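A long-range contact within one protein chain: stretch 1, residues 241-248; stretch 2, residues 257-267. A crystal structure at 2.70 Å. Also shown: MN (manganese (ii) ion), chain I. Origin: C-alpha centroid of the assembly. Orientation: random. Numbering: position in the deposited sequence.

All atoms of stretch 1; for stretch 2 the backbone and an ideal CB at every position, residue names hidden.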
# COMPACT_ATOMS: atom_id res chain seq x y z
N GLU A 241 12.52 6.99 -16.83
CA GLU A 241 12.87 5.99 -17.84
C GLU A 241 11.58 5.28 -18.31
O GLU A 241 10.80 4.79 -17.50
CB GLU A 241 13.86 4.98 -17.24
CG GLU A 241 14.71 4.18 -18.22
CD GLU A 241 15.59 3.12 -17.55
OE1 GLU A 241 16.38 2.47 -18.26
OE2 GLU A 241 15.52 2.91 -16.33
N SER A 242 11.27 5.37 -19.59
CA SER A 242 10.15 4.68 -20.20
C SER A 242 10.43 4.52 -21.68
O SER A 242 10.85 5.44 -22.31
CB SER A 242 8.89 5.48 -19.99
OG SER A 242 7.75 4.82 -20.41
N PHE A 243 10.18 3.37 -22.27
CA PHE A 243 10.52 3.20 -23.68
C PHE A 243 9.35 2.75 -24.55
O PHE A 243 8.34 2.21 -24.04
CB PHE A 243 11.73 2.26 -23.82
CG PHE A 243 12.96 2.71 -23.06
CD1 PHE A 243 13.50 3.99 -23.25
CD2 PHE A 243 13.60 1.84 -22.17
CE1 PHE A 243 14.64 4.40 -22.55
CE2 PHE A 243 14.74 2.25 -21.48
CZ PHE A 243 15.26 3.52 -21.67
N SER A 244 9.47 3.03 -25.85
CA SER A 244 8.49 2.66 -26.87
C SER A 244 9.15 1.96 -28.04
O SER A 244 10.15 2.45 -28.59
CB SER A 244 7.76 3.90 -27.40
OG SER A 244 7.22 3.70 -28.70
N SER A 245 8.57 0.81 -28.41
CA SER A 245 8.96 0.02 -29.59
C SER A 245 9.13 0.92 -30.82
O SER A 245 10.06 0.74 -31.61
CB SER A 245 7.88 -1.03 -29.88
OG SER A 245 8.38 -2.13 -30.61
N GLU A 246 8.26 1.89 -30.94
CA GLU A 246 8.26 2.84 -32.01
C GLU A 246 9.48 3.70 -32.06
O GLU A 246 9.89 4.11 -33.11
CB GLU A 246 7.04 3.71 -31.89
CG GLU A 246 5.73 2.96 -32.07
CD GLU A 246 5.67 2.17 -33.34
OE1 GLU A 246 4.60 1.67 -33.69
OE2 GLU A 246 6.71 2.04 -33.98
N ILE A 247 10.03 4.05 -30.92
CA ILE A 247 11.18 4.92 -30.89
C ILE A 247 12.56 4.28 -30.72
O ILE A 247 13.51 4.69 -31.34
CB ILE A 247 10.98 5.98 -29.82
CG1 ILE A 247 9.77 6.80 -30.18
CG2 ILE A 247 12.19 6.86 -29.72
CD1 ILE A 247 9.17 7.51 -29.01
N VAL A 248 12.69 3.28 -29.88
CA VAL A 248 14.00 2.68 -29.69
C VAL A 248 14.43 1.79 -30.83
O VAL A 248 13.66 1.41 -31.66
CB VAL A 248 14.18 2.02 -28.31
CG1 VAL A 248 13.92 3.02 -27.22
CG2 VAL A 248 13.29 0.82 -28.15
N UNK A 257 12.58 -6.52 -24.10
CA UNK A 257 11.31 -7.16 -24.47
C UNK A 257 10.13 -6.19 -24.53
O UNK A 257 9.09 -6.44 -23.92
CB UNK A 257 10.99 -8.28 -23.47
N UNK A 258 10.30 -5.09 -25.25
CA UNK A 258 9.21 -4.16 -25.46
C UNK A 258 8.37 -4.64 -26.63
O UNK A 258 8.73 -4.42 -27.79
CB UNK A 258 9.73 -2.74 -25.70
N UNK A 259 7.25 -5.27 -26.31
CA UNK A 259 6.39 -5.91 -27.27
C UNK A 259 5.17 -5.08 -27.55
O UNK A 259 4.49 -5.26 -28.56
CB UNK A 259 5.98 -7.30 -26.78
N UNK A 260 4.87 -4.20 -26.61
CA UNK A 260 3.68 -3.40 -26.66
C UNK A 260 4.03 -2.04 -26.13
O UNK A 260 4.90 -1.90 -25.27
CB UNK A 260 2.53 -4.04 -25.87
N UNK A 261 3.39 -1.02 -26.68
CA UNK A 261 3.68 0.32 -26.25
C UNK A 261 2.54 0.91 -25.44
O UNK A 261 1.36 0.86 -25.83
CB UNK A 261 3.98 1.20 -27.46
N UNK A 262 2.92 1.46 -24.29
CA UNK A 262 1.97 1.88 -23.28
C UNK A 262 1.59 3.35 -23.40
O UNK A 262 0.67 3.82 -22.74
CB UNK A 262 2.54 1.61 -21.89
N UNK A 263 2.32 4.06 -24.25
CA UNK A 263 2.03 5.45 -24.56
C UNK A 263 2.32 5.72 -26.01
O UNK A 263 3.00 4.93 -26.68
CB UNK A 263 2.84 6.39 -23.67
N UNK A 264 1.81 6.85 -26.49
CA UNK A 264 2.00 7.30 -27.88
C UNK A 264 2.50 8.73 -27.87
O UNK A 264 3.22 9.14 -28.76
CB UNK A 264 0.70 7.19 -28.69
N UNK A 265 2.10 9.47 -26.84
CA UNK A 265 2.41 10.89 -26.72
C UNK A 265 3.47 11.10 -25.65
O UNK A 265 3.16 11.19 -24.46
CB UNK A 265 1.15 11.70 -26.39
N UNK A 266 4.73 11.21 -26.07
CA UNK A 266 5.82 11.33 -25.11
C UNK A 266 6.05 12.69 -24.48
O UNK A 266 6.83 12.80 -23.53
CB UNK A 266 7.12 10.91 -25.80
N UNK A 267 5.39 13.73 -24.98
CA UNK A 267 5.43 15.00 -24.27
C UNK A 267 4.53 14.90 -23.05
O UNK A 267 4.93 15.29 -21.96
CB UNK A 267 5.00 16.16 -25.18
MN MN I . 17.52 1.72 -15.82

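Position 257 has positive phi and psi (52°/51°), a conformation glycine and asparagine adopt most easily, and nothing of stretch 1 lies within 5.5 Å of its ideal CB. Stretch 1 sets no requirement here; the residue is A257.

At 258 the CA-to-CB bond points toward stretch 1, and the ideal CB lies 4.6 Å from S245 N. Beyond it lie the CB of F243 and the methyls of V248, a largely apolar surface that would suit valine, leucine, isoleucine or methionine. The residue is I258, with chi1 m and chi2 t. This places CD1 3.6 Å from F243 CB and 4.0 Å from V248 CG2, while CG2 of I258 comes within 4.2 Å of S245 CB.

Positions 259 and 260 both direct CA-to-CB away from stretch 1, which therefore says little about their identity. They are W259 and R260, and each side chain is hydrogen-bonded elsewhere in the structure.

Position 261 turns toward stretch 1 again. Its ideal CB is 4.3 Å from S244 OG and 4.7 Å from S245 N, where the chain enters the turn in which I247 N and V248 N both bond to S244 O. A short polar side chain such as asparagine, aspartate, serine or threonine could reach this backbone. The residue is N261, its amide set against the start of the turn; the amide is probably turned over in the model, so its individual contacts remain open.

Position 262 points sideways with no neighbour near its ideal CB, leaving the choice wide; it is L262.

At 263 the bond again runs sideways and the ideal CB touches nothing, so a small residue would not reach S242 OG or the CB of S244. A long, flat side chain carrying a donor could span the gap; tryptophan fits well, and tyrosine or histidine might partly serve. W263, with chi1 p, sends its indole across: NE1 donates to S242 OG at 3.0 Å, S244 CB sits over one face of the six-membered ring, 3.8 Å from its centroid, and I247 CD1 approaches the edge, 3.5 Å from CH2 of W263.

Position 264 points away; it is T264. Position 265 is out of reach of stretch 1 but lies right before a helix, at the N-cap, which favours aspartate, serine, threonine or asparagine. It is D265, and D265 OD2 accepts from the backbone N of 267 at 3.3 Å.

Position 266 points toward stretch 1, but only I247 CD1 is near, 5.1 Å from the ideal CB, so many medium-sized residues would fit. N266 makes a small contact there. Position 267, out of reach, is M267.

Stretch 2, residues 257-267: AIWRNLWTDNM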
# COMPACT_ATOMS: atom_id res chain seq x y z
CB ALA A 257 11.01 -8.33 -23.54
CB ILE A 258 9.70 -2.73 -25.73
CG1 ILE A 258 10.72 -2.30 -24.68
CG2 ILE A 258 8.51 -1.76 -25.79
CD1 ILE A 258 11.53 -1.12 -25.14
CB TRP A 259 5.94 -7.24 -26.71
CG TRP A 259 7.06 -8.16 -26.33
CD1 TRP A 259 7.15 -8.97 -25.20
CD2 TRP A 259 8.31 -8.41 -27.08
NE1 TRP A 259 8.32 -9.69 -25.21
CE2 TRP A 259 9.06 -9.40 -26.31
CE3 TRP A 259 8.85 -7.94 -28.27
CZ2 TRP A 259 10.29 -9.87 -26.73
CZ3 TRP A 259 10.09 -8.43 -28.68
CH2 TRP A 259 10.79 -9.37 -27.93
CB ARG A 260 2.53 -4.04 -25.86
CG ARG A 260 2.80 -4.18 -24.38
CD ARG A 260 1.83 -5.11 -23.67
NE ARG A 260 2.22 -5.19 -22.26
CZ ARG A 260 1.59 -4.57 -21.26
NH1 ARG A 260 0.50 -3.86 -21.49
NH2 ARG A 260 2.06 -4.70 -20.04
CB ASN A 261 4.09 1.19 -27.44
CG ASN A 261 5.41 0.75 -28.04
OD1 ASN A 261 6.32 0.32 -27.32
ND2 ASN A 261 5.52 0.84 -29.37
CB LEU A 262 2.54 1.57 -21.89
CG LEU A 262 2.36 0.12 -21.45
CD1 LEU A 262 3.15 -0.85 -22.31
CD2 LEU A 262 2.77 -0.01 -19.99
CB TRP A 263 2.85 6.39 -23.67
CG TRP A 263 4.32 6.08 -23.63
CD1 TRP A 263 5.00 5.27 -22.73
CD2 TRP A 263 5.37 6.56 -24.56
NE1 TRP A 263 6.34 5.22 -23.01
CE2 TRP A 263 6.63 5.96 -24.09
CE3 TRP A 263 5.38 7.40 -25.67
CZ2 TRP A 263 7.84 6.20 -24.73
CZ3 TRP A 263 6.62 7.63 -26.32
CH2 TRP A 263 7.81 7.04 -25.86
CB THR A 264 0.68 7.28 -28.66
OG1 THR A 264 -0.36 7.81 -27.83
CG2 THR A 264 0.31 5.85 -29.07
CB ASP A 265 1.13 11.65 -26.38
CG ASP A 265 1.34 13.14 -26.22
OD1 ASP A 265 0.36 13.81 -25.85
OD2 ASP A 265 2.47 13.65 -26.46
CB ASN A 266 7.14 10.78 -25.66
CG ASN A 266 7.52 11.37 -27.00
OD1 ASN A 266 8.65 11.23 -27.43
ND2 ASN A 266 6.57 12.01 -27.66
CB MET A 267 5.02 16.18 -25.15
CG MET A 267 5.12 17.53 -24.45
SD MET A 267 6.73 17.86 -23.69
CE MET A 267 7.74 18.29 -25.10
O HOH W 1 17.73 0.25 -17.66
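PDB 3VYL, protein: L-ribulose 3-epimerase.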